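Local coordinates for reticulocyte binding protein (Streptococcus agalactiae COH1, PDB 3FAW) that probably cleaves the alpha-1,6-glucosidic branch linkages of pullulan, glycogen and related glucans, as a secreted, cell-wall-anchored pullulanase of group B Streptococcus, at residues Val38-Ala43 with Ser110-Val116; Gly345-Tyr351 with Val391-Ala396; Tyr693-Leu697 with Val778-Gly784. All coordinates share one frame; numbering follows the deposited sequence.

Contact 1. Residues Val38-Ala43 with Ser110-Val116; sequences VQLKDA and SYNGNNV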
loop_
_atom_site.group_PDB
_atom_site.type_symbol
_atom_site.label_atom_id
_atom_site.label_comp_id
_atom_site.label_asym_id
_atom_site.label_seq_id
_atom_site.Cartn_x
_atom_site.Cartn_y
_atom_site.Cartn_z
ATOM N N VAL A 38 -37.807 -17.234 26.169
ATOM C CA VAL A 38 -36.802 -16.272 26.619
ATOM C C VAL A 38 -35.610 -17.013 27.227
ATOM O O VAL A 38 -35.755 -17.703 28.239
ATOM C CB VAL A 38 -37.390 -15.293 27.658
ATOM C CG1 VAL A 38 -36.314 -14.344 28.181
ATOM C CG2 VAL A 38 -38.551 -14.511 27.053
ATOM N N GLN A 39 -34.444 -16.879 26.591
ATOM C CA GLN A 39 -33.212 -17.522 27.057
ATOM C C GLN A 39 -31.997 -16.607 26.884
ATOM O O GLN A 39 -31.855 -15.941 25.858
ATOM C CB GLN A 39 -32.971 -18.833 26.303
ATOM C CG GLN A 39 -34.076 -19.872 26.473
ATOM C CD GLN A 39 -33.778 -21.178 25.754
ATOM O OE1 GLN A 39 -32.794 -21.293 25.022
ATOM N NE2 GLN A 39 -34.634 -22.170 25.962
ATOM N N LEU A 40 -31.128 -16.596 27.893
ATOM C CA LEU A 40 -29.895 -15.802 27.887
ATOM C C LEU A 40 -28.859 -16.402 26.925
ATOM O O LEU A 40 -28.619 -17.612 26.946
ATOM C CB LEU A 40 -29.324 -15.743 29.312
ATOM C CG LEU A 40 -28.089 -14.888 29.610
ATOM C CD1 LEU A 40 -28.374 -13.401 29.407
ATOM C CD2 LEU A 40 -27.618 -15.154 31.039
ATOM N N LYS A 41 -28.252 -15.552 26.094
ATOM C CA LYS A 41 -27.284 -15.986 25.077
ATOM C C LYS A 41 -25.843 -15.631 25.459
ATOM O O LYS A 41 -24.955 -16.487 25.451
ATOM C CB LYS A 41 -27.613 -15.347 23.724
ATOM C CG LYS A 41 -28.920 -15.816 23.104
ATOM C CD LYS A 41 -29.232 -15.064 21.807
ATOM C CE LYS A 41 -28.446 -15.599 20.618
ATOM N NZ LYS A 41 -28.968 -16.911 20.134
ATOM N N ASP A 42 -25.621 -14.357 25.769
ATOM C CA ASP A 42 -24.297 -13.862 26.139
ATOM C C ASP A 42 -24.412 -12.540 26.899
ATOM O O ASP A 42 -25.516 -12.041 27.134
ATOM C CB ASP A 42 -23.420 -13.702 24.891
ATOM C CG ASP A 42 -24.047 -12.795 23.844
ATOM O OD1 ASP A 42 -24.023 -11.557 24.028
ATOM O OD2 ASP A 42 -24.555 -13.322 22.828
ATOM N N ALA A 43 -23.269 -11.985 27.290
ATOM C CA ALA A 43 -23.240 -10.731 28.032
ATOM C C ALA A 43 -21.885 -10.042 27.917
ATOM O O ALA A 43 -20.847 -10.703 27.807
ATOM C CB ALA A 43 -23.578 -10.979 29.492
ATOM N N SER A 110 -26.955 -15.136 35.063
ATOM C CA SER A 110 -27.743 -16.368 35.011
ATOM C C SER A 110 -29.240 -16.112 34.884
ATOM O O SER A 110 -29.773 -15.142 35.424
ATOM C CB SER A 110 -27.465 -17.250 36.233
ATOM O OG SER A 110 -27.840 -16.609 37.437
ATOM N N TYR A 111 -29.901 -17.010 34.162
ATOM C CA TYR A 111 -31.323 -16.913 33.876
ATOM C C TYR A 111 -31.824 -18.283 33.425
ATOM O O TYR A 111 -31.395 -18.786 32.386
ATOM C CB TYR A 111 -31.564 -15.884 32.764
ATOM C CG TYR A 111 -33.005 -15.461 32.622
ATOM C CD1 TYR A 111 -33.492 -14.370 33.324
ATOM C CD2 TYR A 111 -33.882 -16.152 31.792
ATOM C CE1 TYR A 111 -34.808 -13.974 33.208
ATOM C CE2 TYR A 111 -35.211 -15.760 31.669
ATOM C CZ TYR A 111 -35.668 -14.667 32.382
ATOM O OH TYR A 111 -36.981 -14.269 32.271
ATOM N N ASN A 112 -32.707 -18.895 34.212
ATOM C CA ASN A 112 -33.366 -20.152 33.821
ATOM C C ASN A 112 -32.434 -21.306 33.417
ATOM O O ASN A 112 -32.749 -22.058 32.491
ATOM C CB ASN A 112 -34.331 -19.892 32.654
ATOM C CG ASN A 112 -35.673 -19.372 33.103
ATOM O OD1 ASN A 112 -35.826 -18.190 33.388
ATOM N ND2 ASN A 112 -36.668 -20.256 33.142
ATOM N N GLY A 113 -31.294 -21.453 34.087
ATOM C CA GLY A 113 -30.373 -22.555 33.778
ATOM C C GLY A 113 -29.200 -22.209 32.872
ATOM O O GLY A 113 -28.165 -22.878 32.929
ATOM N N ASN A 114 -29.353 -21.194 32.021
ATOM C CA ASN A 114 -28.218 -20.657 31.264
ATOM C C ASN A 114 -27.357 -19.788 32.169
ATOM O O ASN A 114 -27.867 -18.885 32.832
ATOM C CB ASN A 114 -28.676 -19.825 30.060
ATOM C CG ASN A 114 -29.141 -20.679 28.897
ATOM O OD1 ASN A 114 -29.546 -21.826 29.075
ATOM N ND2 ASN A 114 -29.093 -20.114 27.695
ATOM N N ASN A 115 -26.060 -20.078 32.198
ATOM C CA ASN A 115 -25.078 -19.240 32.875
ATOM C C ASN A 115 -24.027 -18.812 31.867
ATOM O O ASN A 115 -23.440 -19.661 31.198
ATOM C CB ASN A 115 -24.408 -20.001 34.019
ATOM C CG ASN A 115 -25.369 -20.341 35.142
ATOM O OD1 ASN A 115 -26.285 -21.149 34.974
ATOM N ND2 ASN A 115 -25.157 -19.732 36.303
ATOM N N VAL A 116 -23.804 -17.505 31.743
ATOM C CA VAL A 116 -22.784 -16.980 30.838
ATOM C C VAL A 116 -21.833 -16.030 31.570
ATOM O O VAL A 116 -22.239 -15.310 32.483
ATOM C CB VAL A 116 -23.414 -16.261 29.617
ATOM C CG1 VAL A 116 -24.443 -17.162 28.943
ATOM C CG2 VAL A 116 -24.043 -14.929 30.021
#

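Contact 2. Residues Gly345-Tyr351 with Val391-Ala396; sequences GYDPQSY and VYNHTA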
loop_
_atom_site.group_PDB
_atom_site.type_symbol
_atom_site.label_atom_id
_atom_site.label_comp_id
_atom_site.label_asym_id
_atom_site.label_seq_id
_atom_site.Cartn_x
_atom_site.Cartn_y
_atom_site.Cartn_z
ATOM N N GLY A 345 4.358 -9.196 -0.865
ATOM C CA GLY A 345 4.487 -8.854 0.550
ATOM C C GLY A 345 3.205 -8.447 1.259
ATOM O O GLY A 345 3.263 -7.893 2.358
ATOM N N TYR A 346 2.049 -8.752 0.666
ATOM C CA TYR A 346 0.757 -8.379 1.250
ATOM C C TYR A 346 0.199 -9.487 2.150
ATOM O O TYR A 346 -1.005 -9.742 2.165
ATOM C CB TYR A 346 -0.233 -7.978 0.146
ATOM C CG TYR A 346 0.257 -6.785 -0.641
ATOM C CD1 TYR A 346 0.212 -5.505 -0.095
ATOM C CD2 TYR A 346 0.804 -6.937 -1.911
ATOM C CE1 TYR A 346 0.679 -4.409 -0.801
ATOM C CE2 TYR A 346 1.276 -5.844 -2.625
ATOM C CZ TYR A 346 1.209 -4.586 -2.065
ATOM O OH TYR A 346 1.682 -3.508 -2.769
ATOM N N ASP A 347 1.096 -10.117 2.916
ATOM C CA ASP A 347 0.747 -11.096 3.948
ATOM C C ASP A 347 1.461 -10.706 5.252
ATOM O O ASP A 347 2.392 -11.390 5.685
ATOM C CB ASP A 347 1.181 -12.498 3.509
ATOM C CG ASP A 347 0.643 -12.877 2.141
ATOM O OD1 ASP A 347 -0.582 -12.773 1.933
ATOM O OD2 ASP A 347 1.447 -13.282 1.276
ATOM N N PRO A 348 1.032 -9.596 5.877
ATOM C CA PRO A 348 1.791 -8.990 6.976
ATOM C C PRO A 348 1.992 -9.855 8.226
ATOM O O PRO A 348 1.032 -10.412 8.776
ATOM C CB PRO A 348 0.964 -7.746 7.311
ATOM C CG PRO A 348 0.249 -7.447 6.054
ATOM C CD PRO A 348 -0.167 -8.791 5.583
ATOM N N GLN A 349 3.250 -9.945 8.654
ATOM C CA GLN A 349 3.610 -10.577 9.915
ATOM C C GLN A 349 3.992 -9.537 10.980
ATOM O O GLN A 349 3.605 -9.666 12.147
ATOM C CB GLN A 349 4.756 -11.563 9.691
ATOM C CG GLN A 349 5.197 -12.280 10.946
ATOM C CD GLN A 349 6.110 -13.444 10.662
ATOM O OE1 GLN A 349 5.841 -14.561 11.309
ATOM N NE2 GLN A 349 7.048 -13.343 9.872
ATOM N N SER A 350 4.754 -8.519 10.584
ATOM C CA SER A 350 5.143 -7.438 11.499
ATOM C C SER A 350 4.943 -6.068 10.852
ATOM O O SER A 350 5.004 -5.933 9.625
ATOM C CB SER A 350 6.602 -7.596 11.947
ATOM O OG SER A 350 6.962 -6.615 12.917
ATOM N N TYR A 351 4.701 -5.063 11.693
ATOM C CA TYR A 351 4.531 -3.678 11.245
ATOM C C TYR A 351 5.717 -2.785 11.621
ATOM O O TYR A 351 5.775 -1.633 11.205
ATOM C CB TYR A 351 3.215 -3.099 11.787
ATOM C CG TYR A 351 1.992 -3.756 11.180
ATOM C CD1 TYR A 351 1.813 -3.783 9.795
ATOM C CD2 TYR A 351 1.022 -4.360 11.976
ATOM C CE1 TYR A 351 0.711 -4.385 9.222
ATOM C CE2 TYR A 351 -0.097 -4.970 11.406
ATOM C CZ TYR A 351 -0.242 -4.979 10.027
ATOM O OH TYR A 351 -1.335 -5.575 9.445
ATOM N N VAL A 391 0.703 -2.077 5.047
ATOM C CA VAL A 391 -0.440 -2.987 4.895
ATOM C C VAL A 391 -1.156 -3.260 6.224
ATOM O O VAL A 391 -1.203 -4.397 6.696
ATOM C CB VAL A 391 0.018 -4.335 4.280
ATOM C CG1 VAL A 391 -1.188 -5.142 3.778
ATOM C CG2 VAL A 391 1.028 -4.106 3.148
ATOM N N TYR A 392 -1.741 -2.217 6.804
ATOM C CA TYR A 392 -2.413 -2.329 8.106
ATOM C C TYR A 392 -3.842 -2.882 8.019
ATOM O O TYR A 392 -4.455 -3.167 9.048
ATOM C CB TYR A 392 -2.438 -0.973 8.805
ATOM C CG TYR A 392 -1.065 -0.392 9.031
ATOM C CD1 TYR A 392 -0.259 -0.848 10.070
ATOM C CD2 TYR A 392 -0.569 0.614 8.207
ATOM C CE1 TYR A 392 1.010 -0.318 10.279
ATOM C CE2 TYR A 392 0.697 1.154 8.412
ATOM C CZ TYR A 392 1.483 0.682 9.448
ATOM O OH TYR A 392 2.744 1.210 9.649
ATOM N N ASN A 393 -4.366 -3.041 6.805
ATOM C CA ASN A 393 -5.743 -3.491 6.641
ATOM C C ASN A 393 -5.950 -4.936 7.106
ATOM O O ASN A 393 -7.007 -5.267 7.642
ATOM C CB ASN A 393 -6.234 -3.270 5.200
ATOM C CG ASN A 393 -5.534 -4.156 4.185
ATOM O OD1 ASN A 393 -5.937 -5.291 3.971
ATOM N ND2 ASN A 393 -4.500 -3.621 3.528
ATOM N N HIS A 394 -4.936 -5.782 6.923
ATOM C CA HIS A 394 -5.018 -7.163 7.387
ATOM C C HIS A 394 -3.648 -7.737 7.731
ATOM O O HIS A 394 -2.616 -7.236 7.282
ATOM C CB HIS A 394 -5.722 -8.053 6.346
ATOM C CG HIS A 394 -4.825 -8.512 5.240
ATOM N ND1 HIS A 394 -4.443 -7.692 4.201
ATOM C CD2 HIS A 394 -4.218 -9.702 5.021
ATOM C CE1 HIS A 394 -3.647 -8.362 3.386
ATOM N NE2 HIS A 394 -3.494 -9.583 3.862
ATOM N N THR A 395 -3.673 -8.789 8.546
ATOM C CA THR A 395 -2.499 -9.571 8.904
ATOM C C THR A 395 -2.577 -10.903 8.170
ATOM O O THR A 395 -3.636 -11.271 7.673
ATOM C CB THR A 395 -2.454 -9.828 10.423
ATOM O OG1 THR A 395 -3.533 -10.690 10.806
ATOM C CG2 THR A 395 -2.568 -8.513 11.193
ATOM N N ALA A 396 -1.459 -11.623 8.106
ATOM C CA ALA A 396 -1.402 -12.909 7.406
ATOM C C ALA A 396 -2.233 -13.980 8.105
ATOM O O ALA A 396 -2.848 -14.818 7.451
ATOM C CB ALA A 396 0.052 -13.379 7.275
HETATM O O HOH W 1 -2.442 -12.350 3.594
#

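Contact 3. Residues Tyr693-Leu697 with Val778-Gly784; sequences YTAGL and VDADQAG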
loop_
_atom_site.group_PDB
_atom_site.type_symbol
_atom_site.label_atom_id
_atom_site.label_comp_id
_atom_site.label_asym_id
_atom_site.label_seq_id
_atom_site.Cartn_x
_atom_site.Cartn_y
_atom_site.Cartn_z
ATOM N N TYR A 693 11.404 8.640 -24.257
ATOM C CA TYR A 693 10.202 9.467 -24.387
ATOM C C TYR A 693 9.626 9.791 -23.000
ATOM O O TYR A 693 9.325 10.948 -22.696
ATOM C CB TYR A 693 9.161 8.743 -25.253
ATOM C CG TYR A 693 8.148 9.639 -25.932
ATOM C CD1 TYR A 693 8.480 10.351 -27.083
ATOM C CD2 TYR A 693 6.847 9.745 -25.449
ATOM C CE1 TYR A 693 7.549 11.163 -27.722
ATOM C CE2 TYR A 693 5.909 10.557 -26.083
ATOM C CZ TYR A 693 6.264 11.262 -27.216
ATOM O OH TYR A 693 5.332 12.066 -27.842
ATOM N N THR A 694 9.503 8.765 -22.161
ATOM C CA THR A 694 8.968 8.912 -20.804
ATOM C C THR A 694 9.874 9.772 -19.914
ATOM O O THR A 694 9.382 10.608 -19.154
ATOM C CB THR A 694 8.735 7.535 -20.148
ATOM O OG1 THR A 694 7.888 6.746 -20.991
ATOM C CG2 THR A 694 8.082 7.677 -18.775
ATOM N N ALA A 695 11.187 9.568 -20.020
ATOM C CA ALA A 695 12.172 10.393 -19.302
ATOM C C ALA A 695 12.036 11.883 -19.638
ATOM O O ALA A 695 12.107 12.732 -18.751
ATOM C CB ALA A 695 13.585 9.915 -19.608
ATOM N N GLY A 696 11.843 12.188 -20.921
ATOM C CA GLY A 696 11.631 13.563 -21.381
ATOM C C GLY A 696 10.315 14.186 -20.937
ATOM O O GLY A 696 10.232 15.397 -20.730
ATOM N N LEU A 697 9.278 13.363 -20.811
ATOM C CA LEU A 697 7.988 13.817 -20.293
ATOM C C LEU A 697 8.084 14.170 -18.805
ATOM O O LEU A 697 7.411 15.089 -18.341
ATOM C CB LEU A 697 6.904 12.753 -20.518
ATOM C CG LEU A 697 6.439 12.553 -21.963
ATOM C CD1 LEU A 697 5.539 11.328 -22.084
ATOM C CD2 LEU A 697 5.730 13.805 -22.479
ATOM N N VAL A 778 7.399 18.456 -27.759
ATOM C CA VAL A 778 7.096 17.024 -27.828
ATOM C C VAL A 778 6.491 16.715 -29.194
ATOM O O VAL A 778 5.565 17.397 -29.636
ATOM C CB VAL A 778 6.111 16.574 -26.714
ATOM C CG1 VAL A 778 5.776 15.088 -26.846
ATOM C CG2 VAL A 778 6.686 16.866 -25.345
ATOM N N ASP A 779 7.024 15.697 -29.862
ATOM C CA ASP A 779 6.461 15.240 -31.136
ATOM C C ASP A 779 6.319 13.714 -31.123
ATOM O O ASP A 779 6.313 13.108 -30.052
ATOM C CB ASP A 779 7.288 15.777 -32.324
ATOM C CG ASP A 779 8.611 15.054 -32.524
ATOM O OD1 ASP A 779 8.989 14.205 -31.695
ATOM O OD2 ASP A 779 9.281 15.346 -33.539
ATOM N N ALA A 780 6.193 13.100 -32.298
ATOM C CA ALA A 780 6.007 11.649 -32.398
ATOM C C ALA A 780 7.241 10.839 -31.975
ATOM O O ALA A 780 7.113 9.681 -31.557
ATOM C CB ALA A 780 5.593 11.274 -33.818
ATOM N N ASP A 781 8.426 11.441 -32.086
ATOM C CA ASP A 781 9.690 10.735 -31.842
ATOM C C ASP A 781 10.353 11.034 -30.498
ATOM O O ASP A 781 11.028 10.167 -29.930
ATOM C CB ASP A 781 10.693 11.059 -32.950
ATOM C CG ASP A 781 10.297 10.476 -34.290
ATOM O OD1 ASP A 781 9.652 9.406 -34.322
ATOM O OD2 ASP A 781 10.648 11.089 -35.316
ATOM N N GLN A 782 10.187 12.257 -30.003
ATOM C CA GLN A 782 10.934 12.701 -28.829
ATOM C C GLN A 782 10.140 13.638 -27.938
ATOM O O GLN A 782 9.194 14.291 -28.376
ATOM C CB GLN A 782 12.241 13.383 -29.254
ATOM C CG GLN A 782 12.057 14.664 -30.058
ATOM C CD GLN A 782 13.360 15.174 -30.644
ATOM O OE1 GLN A 782 13.611 15.033 -31.842
ATOM N NE2 GLN A 782 14.199 15.765 -29.803
ATOM N N ALA A 783 10.561 13.695 -26.680
ATOM C CA ALA A 783 9.933 14.533 -25.674
ATOM C C ALA A 783 11.009 15.236 -24.847
ATOM O O ALA A 783 12.093 14.690 -24.623
ATOM C CB ALA A 783 9.045 13.693 -24.783
ATOM N N GLY A 784 10.702 16.451 -24.406
ATOM C CA GLY A 784 11.627 17.236 -23.596
ATOM C C GLY A 784 11.192 18.680 -23.475
ATOM O O GLY A 784 10.017 18.995 -23.653
#

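Contact 1. Residues Val38-Ala43 with Ser110-Val116
L40, V116 and Y111 join the two ends of a seven-stranded mixed sheet in the most N-terminal part of the modelled chain. Strand 40-47 meets strand 114-120, and the latter leaves a two-residue β-hairpin whose type I' turn runs from Y111 to N114. The short segments 40-43 and 114-116 point nearly the same way, 11° apart. Their axes are 7.1 Å apart, too far for direct backbone pairing, so side chains bridge this end; backbone bonding between the strands appears further on, between A43 and R119.

The apolar contacts form a row. The CB of L40 lies 4.1 Å from the CB of Y111, and its CD2 branch reaches 3.7 Å from V116 CG2. The first torsion of L40 accounts for this reach: CG stands anti to the backbone N (chi1 -175°) and sends the branches across toward V116. The same V116 CG2 also meets A43 CB at 4.0 Å, so one methyl group touches two side chains of the opposing strand. Toward the hairpin turn, V38 CG1 approaches Y111 CE2 obliquely at 3.9 Å. F55 meets the Y111 ring edge-to-face, which links the hairpin to strand 50-55, the neighbour of strand 40-47.

On its other partner, strand 50-55, strand 40-47 carries a classic β bulge: K41 and D42 both face S54. In the hairpin, mutual backbone bonds between Y111 and N114 close the turn, with N112 and G113 both at positive phi, as a type I' turn requires.

The polar contact is made by a side-chain amide. N114 ND2 donates to L40 O over 2.7 Å with an N-H...O angle of 158°, and it arrives in the carbonyl plane while the oxygen lies almost within the plane of the amide.

Contact 2. Residues Gly345-Tyr351 with Val391-Ala396
Two torsions bring Y351 and H394 to the opposing segment. Y351 has CG beside its backbone N (chi1 -68°), which lays the ring along 391-394. H394 has CG between its backbone N and carbonyl carbon (chi1 82°), which folds the imidazole back over P348 although its CB bond points away.

The two loops carry recognisable sequence marks of the family. Residues 345-348 end the YNWGYDP signature of type I pullulanases, and 391-394 end the first conserved region of the α-amylase family, DVVYNH here. Y351 OH sits 3.0 Å from V391 O and also 3.0 Å from H394 O; both carbonyls lie near the plane of the ring, and its single proton can serve either. One face of the Y351 ring receives Y392, with Y351 CD1 and Y392 CE1 at 3.6 Å and the planes inclined by 35°, so the rings overlap obliquely.

P348 is wedged between backbone and imidazole. Its CD makes a CH-pi contact over one face of H394, 4.2 Å from the ring centroid, while its CG packs 3.5 Å from V391 CG1. H394 ND1 donates to N393 OD1 over 2.8 Å, from above the amide carbonyl plane, which helps hold the ring's rotation. A water lies in the imidazole plane near NE2. A396 N donates to P348 O at 2.8 Å and clamps the loops together, and V391 CG2 meets Y346 CD1 at 3.6 Å.

Both loops follow barrel strands, 312-315 and 385-390, at the strand ends where this family keeps its active site. The Y346 hydroxyl bonds to D389, and its ring touches R455 of strand 453-456. Helix 432-449 packs on the two tyrosines: V437 against Y351, L438 and I442 against Y392.

Contact 3. Residues Tyr693-Leu697 with Val778-Gly784
An Asx turn at D779 presents its loop to helix 685-703, so that Y693, G696 and L697 meet V778-G784 of the C-terminal domain. D779 OD1 accepts two backbone hydrogen bonds, from D781 N and from Q782 N, each 2.8 Å long; the first comes from above the carboxylate plane and the second nearly along the C-O axis. The turn leaves D779 O pointing to the helix, where Y693 OH donates to it at 2.6 Å.

Y693 has CG anti to its backbone N (chi1 -156°), which carries the ring across to the loop. A783 CB sits over the centre of one face, 4.1 Å from the Y693 ring centroid and 12° off the normal, in a CH-pi contact. The same methyl is 4.0 Å from L697 CG. At G696 the backbones come close: its CA makes a C-H...O contact of 3.5 Å with A783 O, an approach made at a glycine.

V778 ends strand 775-778, an outermost strand of the C-terminal sheet, and packs on V810 of adjoining strand 807-813. V606 of helix 590-609 touches both Y693 and L697.

Overall arrangement
The three contacts come in series along the chain, each closing before the next opens, and none touches another. Contact 1 joins the ends of a seven-stranded sheet near the N-terminus of the model. Contact 2, about 38 Å from it between centres, lies in loops of the eight-stranded parallel barrel, about 10 Å from the centre of the chain in space. Contact 3 follows about 39 Å further, where helix 685-703 meets the C-terminal antiparallel sheet. Contacts 1 and 3, with centres about 74 Å apart, fall on opposite sides of the chain's centre. The catalytic barrel is thus flanked by separate β-domains in an elongated, multidomain enzyme, and the contacts share no sheet or helix.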